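Local coordinates for hypothetical protein TM1553 (Thermotoga maritima, PDB 1VRM) that probably transfers FMN from FAD to target proteins, like other flavin transferases of the ApbE family, at residues Ile32-Gln37 / Arg42-Ala47; Gln176-Phe181 / Arg196-Lys201. One frame throughout, in Å; residues are numbered along the deposited sequence. Where two conformers were deposited one is given.

Contact 1 (Ile32-Gln37 / Arg42-Ala47)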
ATOM      1  N   ILE A  32       1.447   0.366 -17.023  1.00  4.68           N
ATOM      2  CA  ILE A  32       2.066  -0.918 -17.225  1.00  3.34           C
ATOM      3  C   ILE A  32       3.011  -0.745 -18.424  1.00  7.80           C
ATOM      4  O   ILE A  32       2.559  -0.344 -19.478  1.00  8.43           O
ATOM      5  CB  ILE A  32       0.998  -1.966 -17.538  1.00  5.04           C
ATOM      6  CG1 ILE A  32      -0.027  -2.134 -16.395  1.00  6.20           C
ATOM      7  CG2 ILE A  32       1.645  -3.315 -17.870  1.00  9.31           C
ATOM      8  CD1 ILE A  32      -1.376  -2.611 -16.869  1.00 11.01           C
ATOM      9  N   VAL A  33       4.296  -1.007 -18.260  1.00  5.08           N
ATOM     10  CA  VAL A  33       5.288  -0.732 -19.309  1.00  4.89           C
ATOM     11  C   VAL A  33       6.071  -2.022 -19.462  1.00  6.69           C
ATOM     12  O   VAL A  33       6.678  -2.522 -18.510  1.00  5.00           O
ATOM     13  CB  VAL A  33       6.211   0.393 -18.938  1.00  6.43           C
ATOM     14  CG1 VAL A  33       7.363   0.486 -19.902  1.00  8.21           C
ATOM     15  CG2 VAL A  33       5.429   1.686 -18.826  1.00  7.09           C
ATOM     16  N   VAL A  34       5.983  -2.605 -20.652  1.00  4.72           N
ATOM     17  CA  VAL A  34       6.461  -3.967 -20.877  1.00  4.52           C
ATOM     18  C   VAL A  34       7.109  -4.093 -22.236  1.00  6.33           C
ATOM     19  O   VAL A  34       6.636  -3.555 -23.226  1.00  5.00           O
ATOM     20  CB  VAL A  34       5.386  -5.052 -20.553  0.50  7.31           C
ATOM     21  CG1 VAL A  34       4.223  -5.004 -21.500  0.50  9.08           C
ATOM     22  CG2 VAL A  34       6.037  -6.422 -20.450  0.50 10.44           C
ATOM     23  N   SER A  35       8.205  -4.858 -22.250  1.00  5.68           N
ATOM     24  CA  SER A  35       8.864  -5.278 -23.497  1.00  7.53           C
ATOM     25  C   SER A  35       9.031  -6.783 -23.485  1.00  8.58           C
ATOM     26  O   SER A  35       9.416  -7.349 -22.483  1.00  7.19           O
ATOM     27  CB  SER A  35      10.205  -4.593 -23.643  1.00 10.73           C
ATOM     28  OG  SER A  35      10.944  -5.087 -24.777  1.00 11.01           O
ATOM     29  N   SER A  36       8.746  -7.424 -24.622  1.00  7.33           N
ATOM     30  CA  SER A  36       8.968  -8.855 -24.804  1.00  9.48           C
ATOM     31  C   SER A  36       9.161  -9.131 -26.278  1.00 11.83           C
ATOM     32  O   SER A  36       8.430  -8.575 -27.087  1.00 10.40           O
ATOM     33  CB  SER A  36       7.814  -9.698 -24.280  1.00  7.38           C
ATOM     34  OG  SER A  36       7.977 -11.090 -24.578  1.00  8.93           O
ATOM     35  N   GLN A  37      10.119 -10.004 -26.611  1.00 12.14           N
ATOM     36  CA  GLN A  37      10.265 -10.525 -27.989  1.00 15.34           C
ATOM     37  C   GLN A  37       9.572 -11.861 -28.142  1.00 14.26           C
ATOM     38  O   GLN A  37       9.510 -12.392 -29.253  1.00 18.48           O
ATOM     39  CB  GLN A  37      11.754 -10.691 -28.340  1.00 17.64           C
ATOM     40  CG  GLN A  37      12.463  -9.403 -28.562  1.00 26.14           C
ATOM     41  CD  GLN A  37      13.778  -9.609 -29.354  1.00 26.15           C
ATOM     42  OE1 GLN A  37      14.109 -10.744 -29.760  1.00 40.17           O
ATOM     43  NE2 GLN A  37      14.504  -8.516 -29.592  1.00 38.60           N
ATOM     44  N   ARG A  42       1.376  -6.195 -25.660  1.00  3.60           N
ATOM     45  CA  ARG A  42      -0.021  -5.767 -25.411  1.00  3.00           C
ATOM     46  C   ARG A  42      -0.826  -6.858 -24.717  1.00  5.63           C
ATOM     47  O   ARG A  42      -1.699  -6.556 -23.912  1.00  4.68           O
ATOM     48  CB  ARG A  42      -0.713  -5.360 -26.708  1.00  5.39           C
ATOM     49  CG  ARG A  42       0.032  -4.232 -27.347  1.00  8.07           C
ATOM     50  CD  ARG A  42      -0.873  -3.315 -28.198  1.00 14.41           C
ATOM     51  NE  ARG A  42      -0.032  -2.472 -29.024  1.00 12.11           N
ATOM     52  CZ  ARG A  42      -0.481  -1.470 -29.774  1.00 13.34           C
ATOM     53  NH1 ARG A  42      -1.770  -1.172 -29.814  1.00 10.07           N
ATOM     54  NH2 ARG A  42       0.373  -0.757 -30.502  1.00 18.82           N
ATOM     55  N   THR A  43      -0.518  -8.107 -25.024  1.00  3.15           N
ATOM     56  CA  THR A  43      -1.129  -9.272 -24.364  1.00  3.74           C
ATOM     57  C   THR A  43      -0.705  -9.345 -22.880  1.00  4.77           C
ATOM     58  O   THR A  43      -1.530  -9.487 -21.987  1.00  6.58           O
ATOM     59  CB  THR A  43      -0.767 -10.602 -25.052  1.00  5.66           C
ATOM     60  OG1 THR A  43      -1.294 -10.620 -26.396  1.00  5.54           O
ATOM     61  CG2 THR A  43      -1.302 -11.827 -24.287  1.00  7.87           C
ATOM     62  N   ILE A  44       0.597  -9.246 -22.633  1.00  4.35           N
ATOM     63  CA  ILE A  44       1.083  -9.236 -21.244  1.00  6.89           C
ATOM     64  C   ILE A  44       0.458  -8.076 -20.462  1.00  3.96           C
ATOM     65  O   ILE A  44      -0.084  -8.255 -19.373  1.00  4.34           O
ATOM     66  CB  ILE A  44       2.618  -9.127 -21.183  1.00  5.50           C
ATOM     67  CG1 ILE A  44       3.264 -10.285 -21.976  1.00  8.80           C
ATOM     68  CG2 ILE A  44       3.091  -9.028 -19.732  1.00  6.57           C
ATOM     69  CD1 ILE A  44       4.749 -10.273 -22.089  1.00  9.09           C
ATOM     70  N   ALA A  45       0.453  -6.859 -21.001  1.00  3.80           N
ATOM     71  CA  ALA A  45      -0.155  -5.725 -20.329  1.00  3.30           C
ATOM     72  C   ALA A  45      -1.648  -5.907 -20.050  1.00  4.78           C
ATOM     73  O   ALA A  45      -2.153  -5.519 -19.001  1.00  7.32           O
ATOM     74  CB  ALA A  45       0.114  -4.457 -21.111  1.00  6.03           C
ATOM     75  N   GLU A  46      -2.385  -6.422 -21.033  1.00  4.52           N
ATOM     76  CA  GLU A  46      -3.824  -6.676 -20.854  1.00  5.71           C
ATOM     77  C   GLU A  46      -4.064  -7.660 -19.695  1.00  5.66           C
ATOM     78  O   GLU A  46      -4.947  -7.419 -18.869  1.00  6.17           O
ATOM     79  CB  GLU A  46      -4.443  -7.229 -22.133  1.00  6.51           C
ATOM     80  CG  GLU A  46      -5.921  -7.706 -22.018  1.00  9.77           C
ATOM     81  CD  GLU A  46      -6.949  -6.685 -21.506  1.00 19.52           C
ATOM     82  OE1 GLU A  46      -6.793  -5.461 -21.784  1.00 12.47           O
ATOM     83  OE2 GLU A  46      -7.978  -7.141 -20.873  1.00 16.76           O
ATOM     84  N   ALA A  47      -3.291  -8.722 -19.657  1.00  3.80           N
ATOM     85  CA  ALA A  47      -3.365  -9.730 -18.569  1.00  3.46           C
ATOM     86  C   ALA A  47      -3.142  -9.068 -17.221  1.00  4.74           C
ATOM     87  O   ALA A  47      -3.855  -9.351 -16.249  1.00  6.15           O
ATOM     88  CB  ALA A  47      -2.350 -10.778 -18.749  1.00  4.96           C
TER
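Strand 32-35 and the first turns of helix 41-58 run nearly antiparallel, at 146° between their directions, with the segment axes 8.2 Å apart at their closest; Ile32 CA and Ala45 CA, 6.1 Å apart, are the nearest CA pair. This is a beta-alpha connection: the chain leaves the strand, turns within a few residues, and the helix doubles back over one face of the antiparallel sheet. No hydrogen bond joins the two segments; van der Waals contact makes the fit, including that of Ile32 CD1 against the backbone Ala45 O at 3.7 Å. Ile32, Val34 and Ser36 aim at the helix, whereas Val33 and Ser35 aim at the other face of the sheet. Ala45 suits this close approach because its single methyl lets the helix backbone come down onto the strand. Its CB lies 3.8 Å from Ile32 CG2, while Tyr19 and Leu21 of the edge strand also touch Ala45. In one of the two conformers of Val34, chi1 of 67° sets CG1 between N and the carbonyl carbon and CG2 anti to N, which sends the two methyls to different helix residues: CG1 to Ala45 CB at 4.2 Å, CG2 to Ile44 CG2 at 4.0 Å. Beta-branched residues of this kind favour strand geometry and offer the helix a broad apolar surface. Further along, Ile44 stretches its extended chain toward Ser36, whose OG is occupied by hydrogen bonds with Asp182 and the backbone N atoms of Lys38 and Ile39. The isoleucine uses the serine's apolar part: Ile44 CD1 rests 3.8 Å from Ser36 CB.

Contact 2 (Gln176-Phe181 / Arg196-Lys201)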
ATOM      1  N   GLN A 176       4.807 -11.201 -11.653  1.00  5.21           N
ATOM      2  CA  GLN A 176       4.747 -12.660 -11.783  1.00  8.58           C
ATOM      3  C   GLN A 176       4.033 -13.017 -13.089  1.00  7.77           C
ATOM      4  O   GLN A 176       4.450 -13.929 -13.802  1.00  9.12           O
ATOM      5  CB  GLN A 176       4.017 -13.313 -10.589  1.00 12.36           C
ATOM      6  CG  GLN A 176       4.655 -13.133  -9.162  1.00 21.24           C
ATOM      7  CD  GLN A 176       3.629 -13.455  -7.973  1.00 22.89           C
ATOM      8  OE1 GLN A 176       2.567 -14.111  -8.174  1.00 31.85           O
ATOM      9  NE2 GLN A 176       3.974 -13.005  -6.751  1.00 34.29           N
ATOM     10  N   ILE A 177       2.965 -12.295 -13.394  1.00  4.46           N
ATOM     11  CA  ILE A 177       2.197 -12.517 -14.642  1.00  6.47           C
ATOM     12  C   ILE A 177       3.098 -12.283 -15.853  1.00  5.66           C
ATOM     13  O   ILE A 177       3.197 -13.126 -16.753  1.00  6.10           O
ATOM     14  CB  ILE A 177       0.906 -11.639 -14.695  1.00  4.98           C
ATOM     15  CG1 ILE A 177      -0.085 -12.115 -13.639  1.00  5.44           C
ATOM     16  CG2 ILE A 177       0.309 -11.629 -16.084  1.00  6.01           C
ATOM     17  CD1 ILE A 177      -1.179 -11.173 -13.332  1.00  7.87           C
ATOM     18  N   ALA A 178       3.806 -11.156 -15.865  1.00  6.26           N
ATOM     19  CA  ALA A 178       4.656 -10.824 -17.002  1.00  3.84           C
ATOM     20  C   ALA A 178       5.699 -11.907 -17.221  1.00  4.11           C
ATOM     21  O   ALA A 178       5.944 -12.358 -18.354  1.00  5.80           O
ATOM     22  CB  ALA A 178       5.306  -9.487 -16.765  1.00  6.06           C
ATOM     23  N   LEU A 179       6.357 -12.288 -16.114  1.00  4.99           N
ATOM     24  CA  LEU A 179       7.453 -13.293 -16.197  1.00  4.76           C
ATOM     25  C   LEU A 179       6.971 -14.689 -16.521  1.00  9.17           C
ATOM     26  O   LEU A 179       7.731 -15.520 -17.022  1.00  8.69           O
ATOM     27  CB  LEU A 179       8.308 -13.266 -14.948  1.00  5.70           C
ATOM     28  CG  LEU A 179       8.968 -11.924 -14.651  1.00  8.49           C
ATOM     29  CD1 LEU A 179       9.739 -11.972 -13.377  1.00 10.87           C
ATOM     30  CD2 LEU A 179       9.851 -11.458 -15.795  1.00  8.71           C
ATOM     31  N   SER A 180       5.725 -14.952 -16.216  1.00  6.10           N
ATOM     32  CA  SER A 180       5.072 -16.232 -16.591  1.00  6.53           C
ATOM     33  C   SER A 180       4.859 -16.312 -18.115  1.00 10.67           C
ATOM     34  O   SER A 180       4.974 -17.372 -18.730  1.00 12.55           O
ATOM     35  CB  SER A 180       3.714 -16.377 -15.889  0.34  9.09           C
ATOM     36  OG  SER A 180       3.833 -16.651 -14.501  0.34  5.10           O
ATOM     37  N   PHE A 181       4.545 -15.181 -18.745  1.00  8.70           N
ATOM     38  CA  PHE A 181       4.490 -15.102 -20.206  1.00  6.68           C
ATOM     39  C   PHE A 181       5.851 -15.222 -20.835  1.00  6.39           C
ATOM     40  O   PHE A 181       6.031 -15.873 -21.862  1.00 10.22           O
ATOM     41  CB  PHE A 181       3.871 -13.786 -20.691  1.00  6.38           C
ATOM     42  CG  PHE A 181       2.383 -13.784 -20.644  1.00  7.21           C
ATOM     43  CD1 PHE A 181       1.638 -14.405 -21.652  1.00  6.95           C
ATOM     44  CD2 PHE A 181       1.698 -13.141 -19.622  1.00  9.55           C
ATOM     45  CE1 PHE A 181       0.251 -14.396 -21.636  1.00 11.16           C
ATOM     46  CE2 PHE A 181       0.312 -13.122 -19.621  1.00 10.98           C
ATOM     47  CZ  PHE A 181      -0.396 -13.759 -20.617  1.00 11.90           C
ATOM     48  N   ARG A 196       6.857  -1.585  -9.203  1.00  6.02           N
ATOM     49  CA  ARG A 196       7.554  -2.879  -9.189  1.00  4.79           C
ATOM     50  C   ARG A 196       8.273  -3.067 -10.535  1.00  6.20           C
ATOM     51  O   ARG A 196       7.660  -2.923 -11.588  1.00  4.71           O
ATOM     52  CB  ARG A 196       6.600  -4.022  -8.945  1.00  5.15           C
ATOM     53  CG  ARG A 196       7.240  -5.350  -8.813  1.00  6.81           C
ATOM     54  CD  ARG A 196       7.981  -5.471  -7.495  1.00 11.51           C
ATOM     55  NE  ARG A 196       8.228  -6.836  -7.134  1.00 18.49           N
ATOM     56  CZ  ARG A 196       9.370  -7.413  -7.340  1.00 15.77           C
ATOM     57  NH1 ARG A 196      10.301  -6.749  -7.940  1.00 13.03           N
ATOM     58  NH2 ARG A 196       9.542  -8.661  -7.025  1.00 16.28           N
ATOM     59  N   ILE A 197       9.569  -3.350 -10.487  1.00  4.30           N
ATOM     60  CA  ILE A 197      10.339  -3.579 -11.686  1.00  4.69           C
ATOM     61  C   ILE A 197      10.067  -5.020 -12.178  1.00  6.39           C
ATOM     62  O   ILE A 197      10.223  -5.998 -11.430  1.00  7.80           O
ATOM     63  CB  ILE A 197      11.837  -3.372 -11.472  1.00  5.50           C
ATOM     64  CG1 ILE A 197      12.150  -1.998 -10.889  1.00  9.58           C
ATOM     65  CG2 ILE A 197      12.636  -3.650 -12.735  1.00  7.68           C
ATOM     66  CD1 ILE A 197      11.541  -0.856 -11.573  1.00 10.10           C
ATOM     67  N   ILE A 198       9.761  -5.140 -13.469  1.00  5.17           N
ATOM     68  CA  ILE A 198       9.634  -6.440 -14.110  1.00  5.95           C
ATOM     69  C   ILE A 198      10.996  -7.007 -14.486  1.00  6.85           C
ATOM     70  O   ILE A 198      11.333  -8.164 -14.143  1.00  8.06           O
ATOM     71  CB  ILE A 198       8.722  -6.420 -15.344  1.00  6.53           C
ATOM     72  CG1 ILE A 198       7.298  -6.043 -14.961  1.00  7.60           C
ATOM     73  CG2 ILE A 198       8.785  -7.771 -16.083  1.00  8.33           C
ATOM     74  CD1 ILE A 198       6.373  -5.729 -16.179  1.00  7.75           C
ATOM     75  N   GLY A 199      11.772  -6.183 -15.187  1.00  5.89           N
ATOM     76  CA  GLY A 199      13.150  -6.500 -15.551  1.00  6.81           C
ATOM     77  C   GLY A 199      13.826  -5.219 -15.957  1.00  6.53           C
ATOM     78  O   GLY A 199      13.170  -4.231 -16.224  1.00  6.74           O
ATOM     79  N   PRO A 200      15.163  -5.227 -16.055  1.00  8.12           N
ATOM     80  CA  PRO A 200      15.935  -4.054 -16.321  1.00  8.16           C
ATOM     81  C   PRO A 200      15.701  -3.466 -17.706  1.00  6.83           C
ATOM     82  O   PRO A 200      15.341  -4.162 -18.660  1.00  7.58           O
ATOM     83  CB  PRO A 200      17.377  -4.513 -16.204  1.00  9.79           C
ATOM     84  CG  PRO A 200      17.350  -5.880 -16.022  1.00 14.00           C
ATOM     85  CD  PRO A 200      15.984  -6.415 -15.880  1.00 10.68           C
ATOM     86  N   LYS A 201      15.889  -2.155 -17.777  1.00  6.90           N
ATOM     87  CA  LYS A 201      15.569  -1.400 -18.961  1.00  8.54           C
ATOM     88  C   LYS A 201      16.496  -1.843 -20.095  1.00  7.65           C
ATOM     89  O   LYS A 201      17.730  -1.921 -19.922  1.00  7.43           O
ATOM     90  CB  LYS A 201      15.738   0.074 -18.659  1.00  8.18           C
ATOM     91  CG  LYS A 201      15.424   0.961 -19.828  1.00 11.78           C
ATOM     92  CD  LYS A 201      15.288   2.469 -19.452  1.00 18.87           C
ATOM     93  CE  LYS A 201      16.530   3.046 -18.822  1.00 35.06           C
TER
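Ile198 meets the last turn of helix 166-181 at the place where the chain turns a corner after strand 194-197; its CA is 7.2 Å from that of Ala178. From CB the side chain forks. The CG2 branch, placed anti to the backbone N by a chi1 of -63°, touches both Leu179 CD2, at 3.8 Å, and Ala178 CB, at 3.9 Å. The other branch runs through CG1, which has no close partner on the helix, to CD1 at the tip, and that methyl returns to the same alanine, 4.0 Å from Ala178 CB. Two methyls of Ile198 thus rest side by side against Ala178 CB, and alanine suits the position because its other neighbour, Ile44 of helix 41-58, also packs against it. Leu179 starts beside the contact, yet its long chain carries CD2 across to Ile198, and the leucine and isoleucine lie alongside one another, pointing opposite ways. Two residues earlier, Arg196 forms a salt bridge through NE with Asp172 OD1 of the same helix, a second tie between this strand and the helix that covers it. Ile198 and Gly199 each share a backbone hydrogen bond with Gly187 on the adjacent strand. The arrangement is a classic beta bulge, Ile198 and Gly199 opposite Gly187, where the chain turns a corner, with the isoleucine packed under helix 166-181.

Overall arrangement
From the N terminus, the chain lays down strand 28-35 and at once turns back as helix 41-58, so contact 1 closes a very short loop. It is complete long before helix 166-181 begins. Contact 2 then closes a longer excursion, in which the chain leaves that helix, runs up strand 186-191 and returns along strand 194-197. The two loops follow in series, neither nested nor crossed, but in space their centres are about 9 Å apart. The two helices join them directly, Ile44 and Ala47 packing on Ala178, Phe181 and Ile177. Helix 41-58 packs on strands 19-25 and 28-35, and helix 166-181 on strand 194-197, all in one antiparallel sheet.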